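Conserved hypothetical cytochrome protein (Kuenenia stuttgartiensis, PDB 6H5L) probably transfers electrons as a diheme c-type cytochrome subunit of a 60-heme reductase complex from an anammox bacterium. Local coordinates at residues B[185-190]-B[194-199]; B[12-17]-B[89-94]; B[40-45]-B[49-54]. All blocks are in the same frame, centred on the assembly; numbering follows the deposited sequence.

Interaction 1: B[185-190]-B[194-199]; sequences LRFTTG and TPMPSF. With HEC (heme c), chain K.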
loop_
_atom_site.group_PDB
_atom_site.type_symbol
_atom_site.label_atom_id
_atom_site.label_comp_id
_atom_site.label_asym_id
_atom_site.label_seq_id
_atom_site.Cartn_x
_atom_site.Cartn_y
_atom_site.Cartn_z
ATOM N N LEU B 185 -35.003 26.858 12.432
ATOM C CA LEU B 185 -35.561 28.202 12.317
ATOM C C LEU B 185 -35.549 28.686 10.874
ATOM O O LEU B 185 -36.523 29.291 10.407
ATOM C CB LEU B 185 -34.787 29.171 13.211
ATOM C CG LEU B 185 -35.287 29.336 14.648
ATOM C CD1 LEU B 185 -34.308 30.168 15.460
ATOM C CD2 LEU B 185 -36.669 29.974 14.658
ATOM N N ARG B 186 -34.454 28.430 10.150
ATOM C CA ARG B 186 -34.358 28.870 8.762
ATOM C C ARG B 186 -35.462 28.258 7.910
ATOM O O ARG B 186 -36.071 28.945 7.081
ATOM C CB ARG B 186 -32.985 28.514 8.191
ATOM C CG ARG B 186 -31.801 29.047 8.986
ATOM C CD ARG B 186 -31.667 30.561 8.890
ATOM N NE ARG B 186 -32.475 31.260 9.883
ATOM C CZ ARG B 186 -32.093 31.472 11.139
ATOM N NH1 ARG B 186 -30.914 31.033 11.558
ATOM N NH2 ARG B 186 -32.892 32.119 11.975
ATOM N N PHE B 187 -35.736 26.966 8.099
ATOM C CA PHE B 187 -36.784 26.306 7.331
ATOM C C PHE B 187 -38.174 26.755 7.756
ATOM O O PHE B 187 -39.118 26.643 6.965
ATOM C CB PHE B 187 -36.669 24.785 7.468
ATOM C CG PHE B 187 -35.331 24.230 7.054
ATOM C CD1 PHE B 187 -34.500 24.935 6.197
ATOM C CD2 PHE B 187 -34.910 22.997 7.520
ATOM C CE1 PHE B 187 -33.273 24.423 5.821
ATOM C CE2 PHE B 187 -33.686 22.478 7.144
ATOM C CZ PHE B 187 -32.866 23.193 6.295
ATOM N N THR B 188 -38.319 27.261 8.980
ATOM C CA THR B 188 -39.607 27.720 9.480
ATOM C C THR B 188 -39.861 29.194 9.193
ATOM O O THR B 188 -41.023 29.615 9.150
ATOM C CB THR B 188 -39.698 27.464 10.991
ATOM O OG1 THR B 188 -39.249 26.133 11.275
ATOM C CG2 THR B 188 -41.133 27.612 11.484
ATOM N N THR B 189 -38.811 29.982 8.969
ATOM C CA THR B 189 -38.953 31.414 8.742
ATOM C C THR B 189 -38.665 31.848 7.317
ATOM O O THR B 189 -39.237 32.840 6.863
ATOM C CB THR B 189 -38.029 32.197 9.681
ATOM O OG1 THR B 189 -36.670 31.810 9.444
ATOM C CG2 THR B 189 -38.386 31.921 11.129
ATOM N N GLY B 190 -37.799 31.143 6.604
ATOM C CA GLY B 190 -37.367 31.588 5.298
ATOM C C GLY B 190 -36.367 32.727 5.392
ATOM O O GLY B 190 -36.274 33.441 6.388
ATOM N N THR B 194 -33.829 36.404 -0.515
ATOM C CA THR B 194 -33.155 35.349 -1.251
ATOM C C THR B 194 -34.180 34.375 -1.811
ATOM O O THR B 194 -35.307 34.296 -1.309
ATOM C CB THR B 194 -32.163 34.597 -0.349
ATOM O OG1 THR B 194 -32.886 33.763 0.566
ATOM C CG2 THR B 194 -31.308 35.575 0.435
ATOM N N PRO B 195 -33.826 33.616 -2.855
ATOM C CA PRO B 195 -34.748 32.593 -3.370
ATOM C C PRO B 195 -34.961 31.419 -2.429
ATOM O O PRO B 195 -35.705 30.496 -2.782
ATOM C CB PRO B 195 -34.074 32.140 -4.676
ATOM C CG PRO B 195 -32.636 32.460 -4.490
ATOM C CD PRO B 195 -32.615 33.730 -3.687
ATOM N N MET B 196 -34.333 31.416 -1.253
ATOM C CA MET B 196 -34.553 30.399 -0.233
ATOM C C MET B 196 -35.818 30.741 0.545
ATOM O O MET B 196 -35.801 31.645 1.391
ATOM C CB MET B 196 -33.347 30.308 0.706
ATOM C CG MET B 196 -33.516 29.328 1.853
ATOM S SD MET B 196 -33.477 27.603 1.332
ATOM C CE MET B 196 -33.973 26.796 2.851
ATOM N N PRO B 197 -36.929 30.047 0.293
ATOM C CA PRO B 197 -38.203 30.458 0.893
ATOM C C PRO B 197 -38.432 29.847 2.265
ATOM O O PRO B 197 -37.574 29.134 2.794
ATOM C CB PRO B 197 -39.229 29.947 -0.123
ATOM C CG PRO B 197 -38.607 28.669 -0.612
ATOM C CD PRO B 197 -37.097 28.862 -0.567
ATOM N N SER B 198 -39.594 30.128 2.847
ATOM C CA SER B 198 -40.024 29.470 4.069
ATOM C C SER B 198 -40.789 28.201 3.728
ATOM O O SER B 198 -41.570 28.167 2.771
ATOM C CB SER B 198 -40.903 30.398 4.909
ATOM O OG SER B 198 -41.393 29.733 6.062
ATOM N N PHE B 199 -40.553 27.154 4.512
ATOM C CA PHE B 199 -41.281 25.901 4.379
ATOM C C PHE B 199 -42.206 25.659 5.565
ATOM O O PHE B 199 -42.570 24.514 5.841
ATOM C CB PHE B 199 -40.302 24.741 4.198
ATOM C CG PHE B 199 -39.423 24.889 2.990
ATOM C CD1 PHE B 199 -39.852 24.450 1.750
ATOM C CD2 PHE B 199 -38.177 25.489 3.091
ATOM C CE1 PHE B 199 -39.053 24.595 0.634
ATOM C CE2 PHE B 199 -37.373 25.637 1.977
ATOM C CZ PHE B 199 -37.814 25.193 0.747
HETATM FE FE HEC K . -31.710 26.512 0.341
HETATM C CHA HEC K . -29.812 28.745 2.129
HETATM C CHB HEC K . -31.463 24.258 2.924
HETATM C CHC HEC K . -33.898 24.412 -1.269
HETATM C CHD HEC K . -31.368 28.369 -2.510
HETATM N NA HEC K . -30.849 26.525 2.218
HETATM C C1A HEC K . -30.008 27.507 2.703
HETATM C C2A HEC K . -29.384 27.007 3.914
HETATM C C3A HEC K . -29.838 25.767 4.130
HETATM C C4A HEC K . -30.769 25.439 3.068
HETATM C CMA HEC K . -29.450 24.836 5.301
HETATM C CAA HEC K . -28.365 27.778 4.787
HETATM C CBA HEC K . -29.041 28.305 6.051
HETATM C CGA HEC K . -28.044 29.088 6.865
HETATM O O1A HEC K . -26.909 29.313 6.371
HETATM O O2A HEC K . -28.382 29.492 8.007
HETATM N NB HEC K . -32.474 24.632 0.714
HETATM C C1B HEC K . -32.364 23.968 1.921
HETATM C C2B HEC K . -33.368 22.925 1.954
HETATM C C3B HEC K . -34.043 22.960 0.795
HETATM C C4B HEC K . -33.492 24.038 -0.006
HETATM C CMB HEC K . -33.561 21.947 3.135
HETATM C CAB HEC K . -35.203 22.040 0.343
HETATM C CBB HEC K . -36.436 22.141 1.268
HETATM N NC HEC K . -32.456 26.383 -1.553
HETATM C C1C HEC K . -33.412 25.483 -1.989
HETATM C C2C HEC K . -33.907 25.940 -3.273
HETATM C C3C HEC K . -33.118 26.950 -3.670
HETATM C C4C HEC K . -32.249 27.307 -2.559
HETATM C CMC HEC K . -34.856 25.116 -4.176
HETATM C CAC HEC K . -33.208 27.711 -5.016
HETATM C CBC HEC K . -34.533 28.497 -5.108
HETATM N ND HEC K . -30.719 28.283 -0.123
HETATM C C1D HEC K . -30.762 28.885 -1.379
HETATM C C2D HEC K . -30.059 30.148 -1.303
HETATM C C3D HEC K . -29.572 30.267 0.149
HETATM C C4D HEC K . -30.029 29.062 0.804
HETATM C CMD HEC K . -29.847 31.163 -2.445
HETATM C CAD HEC K . -28.765 31.424 0.780
HETATM C CBD HEC K . -27.281 31.241 0.476
HETATM C CGD HEC K . -26.503 32.437 0.962
HETATM O O1D HEC K . -27.082 33.277 1.699
HETATM O O2D HEC K . -25.300 32.551 0.609
HETATM O O HOH W 1 -35.726 28.906 4.570
#
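The backbone N of F199 donates to the carbonyl oxygen of F187 at 2.9 Å, tying the loop that carries a heme ligand to the last turn of a helix. Beside this bond, S198 OG gives T188 O a weak second one at 3.1 Å; OG reaches back to the helix because it stands trans to its own backbone N, and it also accepts from the N of A200. G190 leaves the helix with positive phi, and its lack of a side chain lets its CA lie 3.6 Å from the CA of S198. A water donates to both R186 O and P197 O, bridging the two backbones.

M196 turns from this loop to heme c of chain K. With chi1 at 177° and a bend at chi2 (71°), its SD reaches the iron at 2.3 Å, and H142 supplies the other axial ligand. The methyl CE then turns to F187, 3.9 Å from CD1, while CE1 of the same ring lies 3.4 Å from the heme CHB. The heme atom CBB sits over one face of the F199 ring, toward its rim, with CZ 3.4 Å away.

A loop methionine opposite the CXXCH histidine is consistent with a class I cytochrome c site. Here the loop follows helix 180-189, and helix 205-217 packs on F187 through R208, L211, T212 and V215.

Interaction 2: B[12-17]-B[89-94]; sequences KNVYKK and RASVVP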
loop_
_atom_site.group_PDB
_atom_site.type_symbol
_atom_site.label_atom_id
_atom_site.label_comp_id
_atom_site.label_asym_id
_atom_site.label_seq_id
_atom_site.Cartn_x
_atom_site.Cartn_y
_atom_site.Cartn_z
ATOM N N LYS B 12 -24.945 56.369 16.487
ATOM C CA LYS B 12 -24.427 56.906 15.230
ATOM C C LYS B 12 -22.928 56.667 15.111
ATOM O O LYS B 12 -22.435 56.226 14.066
ATOM C CB LYS B 12 -24.729 58.401 15.124
ATOM C CG LYS B 12 -26.175 58.775 14.846
ATOM C CD LYS B 12 -26.260 60.259 14.501
ATOM C CE LYS B 12 -27.594 60.873 14.900
ATOM N NZ LYS B 12 -28.587 60.873 13.791
ATOM N N ASN B 13 -22.184 56.956 16.181
ATOM C CA ASN B 13 -20.728 56.863 16.124
ATOM C C ASN B 13 -20.263 55.420 15.970
ATOM O O ASN B 13 -19.335 55.141 15.202
ATOM C CB ASN B 13 -20.112 57.492 17.373
ATOM C CG ASN B 13 -20.254 59.003 17.395
ATOM O OD1 ASN B 13 -20.964 59.584 16.575
ATOM N ND2 ASN B 13 -19.573 59.648 18.338
ATOM N N VAL B 14 -20.882 54.490 16.703
ATOM C CA VAL B 14 -20.488 53.087 16.604
ATOM C C VAL B 14 -20.706 52.573 15.186
ATOM O O VAL B 14 -19.838 51.909 14.608
ATOM C CB VAL B 14 -21.247 52.238 17.639
ATOM C CG1 VAL B 14 -20.899 50.766 17.474
ATOM C CG2 VAL B 14 -20.920 52.701 19.047
ATOM N N TYR B 15 -21.869 52.873 14.604
ATOM C CA TYR B 15 -22.114 52.502 13.213
ATOM C C TYR B 15 -21.092 53.152 12.289
ATOM O O TYR B 15 -20.567 52.512 11.370
ATOM C CB TYR B 15 -23.533 52.897 12.801
ATOM C CG TYR B 15 -23.880 52.474 11.392
ATOM C CD1 TYR B 15 -23.579 53.288 10.306
ATOM C CD2 TYR B 15 -24.503 51.258 11.146
ATOM C CE1 TYR B 15 -23.885 52.901 9.019
ATOM C CE2 TYR B 15 -24.814 50.863 9.861
ATOM C CZ TYR B 15 -24.504 51.688 8.803
ATOM O OH TYR B 15 -24.813 51.294 7.526
ATOM N N LYS B 16 -20.812 54.436 12.513
ATOM C CA LYS B 16 -19.863 55.168 11.679
ATOM C C LYS B 16 -18.487 54.513 11.704
ATOM O O LYS B 16 -17.845 54.343 10.661
ATOM C CB LYS B 16 -19.787 56.617 12.162
ATOM C CG LYS B 16 -19.150 57.604 11.201
ATOM C CD LYS B 16 -19.437 59.029 11.659
ATOM C CE LYS B 16 -18.827 60.063 10.730
ATOM N NZ LYS B 16 -19.272 61.439 11.096
ATOM N N LYS B 17 -18.027 54.123 12.893
ATOM C CA LYS B 17 -16.660 53.644 13.061
ATOM C C LYS B 17 -16.507 52.168 12.715
ATOM O O LYS B 17 -15.434 51.752 12.262
ATOM C CB LYS B 17 -16.206 53.904 14.499
ATOM C CG LYS B 17 -14.704 53.974 14.708
ATOM C CD LYS B 17 -14.383 54.770 15.968
ATOM C CE LYS B 17 -12.896 54.773 16.285
ATOM N NZ LYS B 17 -12.543 53.747 17.305
ATOM N N ARG B 89 -23.483 47.410 20.855
ATOM C CA ARG B 89 -24.200 46.613 19.865
ATOM C C ARG B 89 -25.697 46.886 19.898
ATOM O O ARG B 89 -26.371 46.777 18.867
ATOM C CB ARG B 89 -23.932 45.127 20.095
ATOM C CG ARG B 89 -22.548 44.662 19.685
ATOM C CD ARG B 89 -22.357 43.198 20.042
ATOM N NE ARG B 89 -21.666 43.032 21.318
ATOM C CZ ARG B 89 -21.831 41.991 22.126
ATOM N NH1 ARG B 89 -22.681 41.026 21.805
ATOM N NH2 ARG B 89 -21.157 41.922 23.265
ATOM N N ALA B 90 -26.237 47.233 21.067
ATOM C CA ALA B 90 -27.662 47.518 21.168
ATOM C C ALA B 90 -28.008 48.902 20.637
ATOM O O ALA B 90 -29.126 49.112 20.150
ATOM C CB ALA B 90 -28.125 47.374 22.619
ATOM N N SER B 91 -27.074 49.852 20.712
ATOM C CA SER B 91 -27.352 51.217 20.280
ATOM C C SER B 91 -27.377 51.368 18.765
ATOM O O SER B 91 -27.916 52.362 18.266
ATOM C CB SER B 91 -26.319 52.180 20.871
ATOM O OG SER B 91 -25.032 51.949 20.327
ATOM N N VAL B 92 -26.807 50.414 18.019
ATOM C CA VAL B 92 -26.825 50.482 16.560
ATOM C C VAL B 92 -28.032 49.787 15.951
ATOM O O VAL B 92 -28.274 49.940 14.742
ATOM C CB VAL B 92 -25.546 49.880 15.942
ATOM C CG1 VAL B 92 -24.318 50.629 16.416
ATOM C CG2 VAL B 92 -25.440 48.394 16.272
ATOM N N VAL B 93 -28.789 49.020 16.740
ATOM C CA VAL B 93 -30.012 48.405 16.225
ATOM C C VAL B 93 -30.980 49.441 15.655
ATOM O O VAL B 93 -31.431 49.262 14.515
ATOM C CB VAL B 93 -30.658 47.519 17.303
ATOM C CG1 VAL B 93 -31.977 46.948 16.804
ATOM C CG2 VAL B 93 -29.706 46.404 17.709
ATOM N N PRO B 94 -31.330 50.521 16.369
ATOM C CA PRO B 94 -32.236 51.508 15.754
ATOM C C PRO B 94 -31.625 52.211 14.556
ATOM O O PRO B 94 -32.362 52.610 13.646
ATOM C CB PRO B 94 -32.518 52.496 16.896
ATOM C CG PRO B 94 -32.090 51.796 18.137
ATOM C CD PRO B 94 -30.961 50.919 17.736
#
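V14 holds CG1 trans to its backbone N (chi1 176°), whereas V92 has CG1 opposite its own carbonyl carbon (chi1 -60°), and these rotations bring the two methyls together at 3.6 Å. The side chains cross at about a right angle, and V92 meets V14 with CG1 alone, which also lies 3.7 Å from V14 CB. That V92 methyl is 3.8 Å from the backbone N of Y15 and 4.3 Å from its CB. The other branch of V14 approaches S91, CG2 standing 4.4 Å from OG, a hydroxyl already hydrogen-bonded to Q88 O.

No hydrogen bond joins the segments; the contact is apolar packing among buried side chains. It reaches the first heme site, since V92 touches a bound heme c and the Y15 ring packs against H23, an axial ligand, with its OH bonded to G24 O. The Y15 ring also meets that of F99.

The arrangement is consistent with the packing of N- and C-terminal helices in a class I cytochrome c domain: helix 9-18 lies against helices 86-91 and 93-97, with V95 and L96 touching Y15, while helix 62-71 adds I69 against V92.

Interaction 3: B[40-45]-B[49-54]; sequences KPRNFT and YKFRTT. With HEC (heme c), chain L.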
loop_
_atom_site.group_PDB
_atom_site.type_symbol
_atom_site.label_atom_id
_atom_site.label_comp_id
_atom_site.label_asym_id
_atom_site.label_seq_id
_atom_site.Cartn_x
_atom_site.Cartn_y
_atom_site.Cartn_z
ATOM N N LYS B 40 -21.890 40.319 -0.776
ATOM C CA LYS B 40 -22.042 41.753 -0.606
ATOM C C LYS B 40 -22.586 42.070 0.787
ATOM O O LYS B 40 -23.386 41.307 1.334
ATOM C CB LYS B 40 -22.986 42.314 -1.668
ATOM C CG LYS B 40 -22.455 42.220 -3.085
ATOM C CD LYS B 40 -21.207 43.068 -3.258
ATOM C CE LYS B 40 -20.581 42.859 -4.627
ATOM N NZ LYS B 40 -19.282 43.577 -4.754
ATOM N N PRO B 41 -22.162 43.186 1.385
ATOM C CA PRO B 41 -22.708 43.563 2.693
ATOM C C PRO B 41 -24.171 43.959 2.573
ATOM O O PRO B 41 -24.598 44.531 1.567
ATOM C CB PRO B 41 -21.830 44.743 3.118
ATOM C CG PRO B 41 -21.352 45.320 1.843
ATOM C CD PRO B 41 -21.169 44.156 0.905
ATOM N N ARG B 42 -24.938 43.638 3.615
ATOM C CA ARG B 42 -26.389 43.789 3.577
ATOM C C ARG B 42 -26.797 45.229 3.291
ATOM O O ARG B 42 -26.249 46.175 3.868
ATOM C CB ARG B 42 -26.998 43.330 4.904
ATOM C CG ARG B 42 -28.521 43.302 4.904
ATOM C CD ARG B 42 -29.063 42.161 4.055
ATOM N NE ARG B 42 -28.693 40.859 4.602
ATOM C CZ ARG B 42 -27.710 40.099 4.130
ATOM N NH1 ARG B 42 -26.995 40.505 3.089
ATOM N NH2 ARG B 42 -27.443 38.933 4.700
ATOM N N ASN B 43 -27.759 45.387 2.387
ATOM C CA ASN B 43 -28.398 46.675 2.134
ATOM C C ASN B 43 -29.582 46.782 3.088
ATOM O O ASN B 43 -30.648 46.211 2.844
ATOM C CB ASN B 43 -28.825 46.787 0.674
ATOM C CG ASN B 43 -29.389 48.157 0.322
ATOM O OD1 ASN B 43 -29.670 48.978 1.197
ATOM N ND2 ASN B 43 -29.570 48.403 -0.970
ATOM N N PHE B 44 -29.392 47.520 4.184
ATOM C CA PHE B 44 -30.408 47.628 5.224
ATOM C C PHE B 44 -31.636 48.413 4.785
ATOM O O PHE B 44 -32.667 48.340 5.463
ATOM C CB PHE B 44 -29.808 48.282 6.469
ATOM C CG PHE B 44 -28.684 47.500 7.085
ATOM C CD1 PHE B 44 -28.810 46.140 7.318
ATOM C CD2 PHE B 44 -27.496 48.124 7.427
ATOM C CE1 PHE B 44 -27.775 45.421 7.885
ATOM C CE2 PHE B 44 -26.458 47.410 7.991
ATOM C CZ PHE B 44 -26.598 46.056 8.221
ATOM N N THR B 45 -31.555 49.153 3.675
ATOM C CA THR B 45 -32.650 50.031 3.276
ATOM C C THR B 45 -33.876 49.264 2.798
ATOM O O THR B 45 -34.969 49.838 2.752
ATOM C CB THR B 45 -32.189 50.991 2.177
ATOM O OG1 THR B 45 -31.949 50.255 0.969
ATOM C CG2 THR B 45 -30.909 51.707 2.590
ATOM N N TYR B 49 -34.116 41.032 6.034
ATOM C CA TYR B 49 -33.096 40.391 6.850
ATOM C C TYR B 49 -33.189 38.882 6.675
ATOM O O TYR B 49 -34.280 38.309 6.765
ATOM C CB TYR B 49 -33.252 40.774 8.323
ATOM C CG TYR B 49 -32.841 42.199 8.637
ATOM C CD1 TYR B 49 -33.561 43.278 8.138
ATOM C CD2 TYR B 49 -31.739 42.465 9.440
ATOM C CE1 TYR B 49 -33.191 44.578 8.424
ATOM C CE2 TYR B 49 -31.362 43.764 9.733
ATOM C CZ TYR B 49 -32.092 44.816 9.222
ATOM O OH TYR B 49 -31.723 46.110 9.508
ATOM N N LYS B 50 -32.043 38.246 6.418
ATOM C CA LYS B 50 -32.036 36.809 6.156
ATOM C C LYS B 50 -32.412 36.006 7.395
ATOM O O LYS B 50 -33.077 34.968 7.287
ATOM C CB LYS B 50 -30.665 36.365 5.642
ATOM C CG LYS B 50 -30.305 36.831 4.250
ATOM C CD LYS B 50 -29.007 36.173 3.802
ATOM C CE LYS B 50 -28.523 36.693 2.459
ATOM N NZ LYS B 50 -27.230 36.061 2.073
ATOM N N PHE B 51 -31.987 36.458 8.572
ATOM C CA PHE B 51 -31.976 35.635 9.779
ATOM C C PHE B 51 -32.881 36.265 10.832
ATOM O O PHE B 51 -32.527 37.276 11.449
ATOM C CB PHE B 51 -30.546 35.468 10.270
ATOM C CG PHE B 51 -29.574 35.179 9.165
ATOM C CD1 PHE B 51 -29.683 34.015 8.424
ATOM C CD2 PHE B 51 -28.569 36.079 8.846
ATOM C CE1 PHE B 51 -28.799 33.743 7.396
ATOM C CE2 PHE B 51 -27.682 35.812 7.821
ATOM C CZ PHE B 51 -27.799 34.645 7.096
ATOM N N ARG B 52 -34.052 35.665 11.021
ATOM C CA ARG B 52 -35.078 36.167 11.919
ATOM C C ARG B 52 -35.638 35.021 12.749
ATOM O O ARG B 52 -35.349 33.843 12.517
ATOM C CB ARG B 52 -36.218 36.843 11.143
ATOM C CG ARG B 52 -35.824 38.091 10.372
ATOM C CD ARG B 52 -36.756 38.323 9.188
ATOM N NE ARG B 52 -36.385 37.476 8.058
ATOM C CZ ARG B 52 -36.968 36.321 7.758
ATOM N NH1 ARG B 52 -37.973 35.867 8.493
ATOM N NH2 ARG B 52 -36.546 35.620 6.716
ATOM N N THR B 53 -36.450 35.393 13.735
ATOM C CA THR B 53 -37.361 34.472 14.398
ATOM C C THR B 53 -38.803 34.714 13.969
ATOM O O THR B 53 -39.723 34.116 14.539
ATOM C CB THR B 53 -37.228 34.592 15.918
ATOM O OG1 THR B 53 -37.395 35.962 16.304
ATOM C CG2 THR B 53 -35.859 34.113 16.367
ATOM N N THR B 54 -39.014 35.571 12.976
ATOM C CA THR B 54 -40.315 35.964 12.462
ATOM C C THR B 54 -40.593 35.286 11.124
ATOM O O THR B 54 -39.664 34.875 10.422
ATOM C CB THR B 54 -40.372 37.488 12.299
ATOM O OG1 THR B 54 -39.419 37.898 11.315
ATOM C CG2 THR B 54 -40.053 38.172 13.621
HETATM FE FE HEC L . -22.409 43.528 8.643
HETATM C CHA HEC L . -24.604 41.355 7.160
HETATM C CHB HEC L . -24.813 44.303 10.997
HETATM C CHC HEC L . -20.257 45.770 10.132
HETATM C CHD HEC L . -20.029 42.871 6.245
HETATM N NA HEC L . -24.344 42.941 9.014
HETATM C C1A HEC L . -25.062 42.031 8.269
HETATM C C2A HEC L . -26.385 41.885 8.842
HETATM C C3A HEC L . -26.447 42.711 9.911
HETATM C C4A HEC L . -25.163 43.380 10.032
HETATM C CMA HEC L . -27.609 42.975 10.898
HETATM C CAA HEC L . -27.416 40.919 8.184
HETATM C CBA HEC L . -28.660 40.509 8.970
HETATM C CGA HEC L . -29.520 39.627 8.099
HETATM O O1A HEC L . -29.368 39.680 6.850
HETATM O O2A HEC L . -30.360 38.872 8.653
HETATM N NB HEC L . -22.521 44.809 10.250
HETATM C C1B HEC L . -23.597 44.949 11.106
HETATM C C2B HEC L . -23.219 45.890 12.144
HETATM C C3B HEC L . -21.968 46.298 11.901
HETATM C C4B HEC L . -21.502 45.623 10.708
HETATM C CMB HEC L . -24.128 46.349 13.305
HETATM C CAB HEC L . -21.129 47.298 12.730
HETATM C CBB HEC L . -20.743 46.690 14.097
HETATM N NC HEC L . -20.505 44.199 8.260
HETATM C C1C HEC L . -19.798 45.123 9.006
HETATM C C2C HEC L . -18.449 45.184 8.483
HETATM C C3C HEC L . -18.433 44.493 7.335
HETATM C C4C HEC L . -19.695 43.788 7.219
HETATM C CMC HEC L . -17.400 46.230 8.924
HETATM C CAC HEC L . -17.236 44.333 6.369
HETATM C CBC HEC L . -16.101 43.540 7.053
HETATM N ND HEC L . -22.328 42.306 6.963
HETATM C C1D HEC L . -21.225 42.195 6.117
HETATM C C2D HEC L . -21.539 41.243 5.075
HETATM C C3D HEC L . -22.970 40.773 5.366
HETATM C C4D HEC L . -23.375 41.485 6.554
HETATM C CMD HEC L . -20.623 40.799 3.915
HETATM C CAD HEC L . -23.816 39.757 4.572
HETATM C CBD HEC L . -23.409 38.342 4.963
HETATM C CGD HEC L . -24.195 37.348 4.152
HETATM O O1D HEC L . -25.451 37.417 4.163
HETATM O O2D HEC L . -23.562 36.477 3.501
#
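R42 and K50 meet beside the propionates of heme c of chain L, where the CD of K50 lies 3.3 Å from NH2 of R42. The arginine bends at chi2 (72°) and again at chi3, bringing NE to the propionate oxygen O1A at 2.6 Å and NH2 to O1D of the other propionate, also at 2.6 Å and nearly straight (166°); NH2 bonds O1A as well. The heme CHA lies over one face of the guanidinium, with O1A at its edge. The backbone amide of K50 also donates to O1A. That of F51 binds O2A, its N 2.9 Å from the oxygen. The extended K50 carries NZ to O1D at 3.1 Å, and NZ also hydrogen-bonds to the other heme c, that of chain K. With K175 NZ as a further donor, these groups form a propionate-binding pocket linked by K50 to the second heme.

CD1 of F44 lies 3.6 Å from OH of Y49; the rings are close to parallel, 18° between planes, but displaced, with little overlap. F44 points its edge at the porphyrin and stacks on the axial ligand H23, whose ND1 is bonded to R42 O.

In the next shell, R52 NE holds Y49 O at 2.6 Å. Both segments belong to the loop connecting helix 20-23 to helix 62-71. I65 of the latter packs on Y49, and L96 of helix 93-97 touches both F44 and Y49.

Along the chain, 40-45 and 49-54, in the loop before helix 62-71, fall between the two halves of interaction 2 (helix 9-18 with helices 86-91 and 93-97); interaction 1, at helix 180-189, follows in the second cytochrome c domain. Interactions 1 and 2 lie on opposite sides of the chain centre, centres about 28 Å apart. Interaction 3 touches both, its centre about 13 Å from that of interaction 1 and 16 Å from that of interaction 2: R186 NH2 weakly bonds R52 O, T194 packs on K50, and L96 meets Y15, F44 and Y49. Interaction 3 binds the first heme's propionates, interaction 2 touches that heme through V92, and interaction 1 ligates the second, consistent with electron transfer between them.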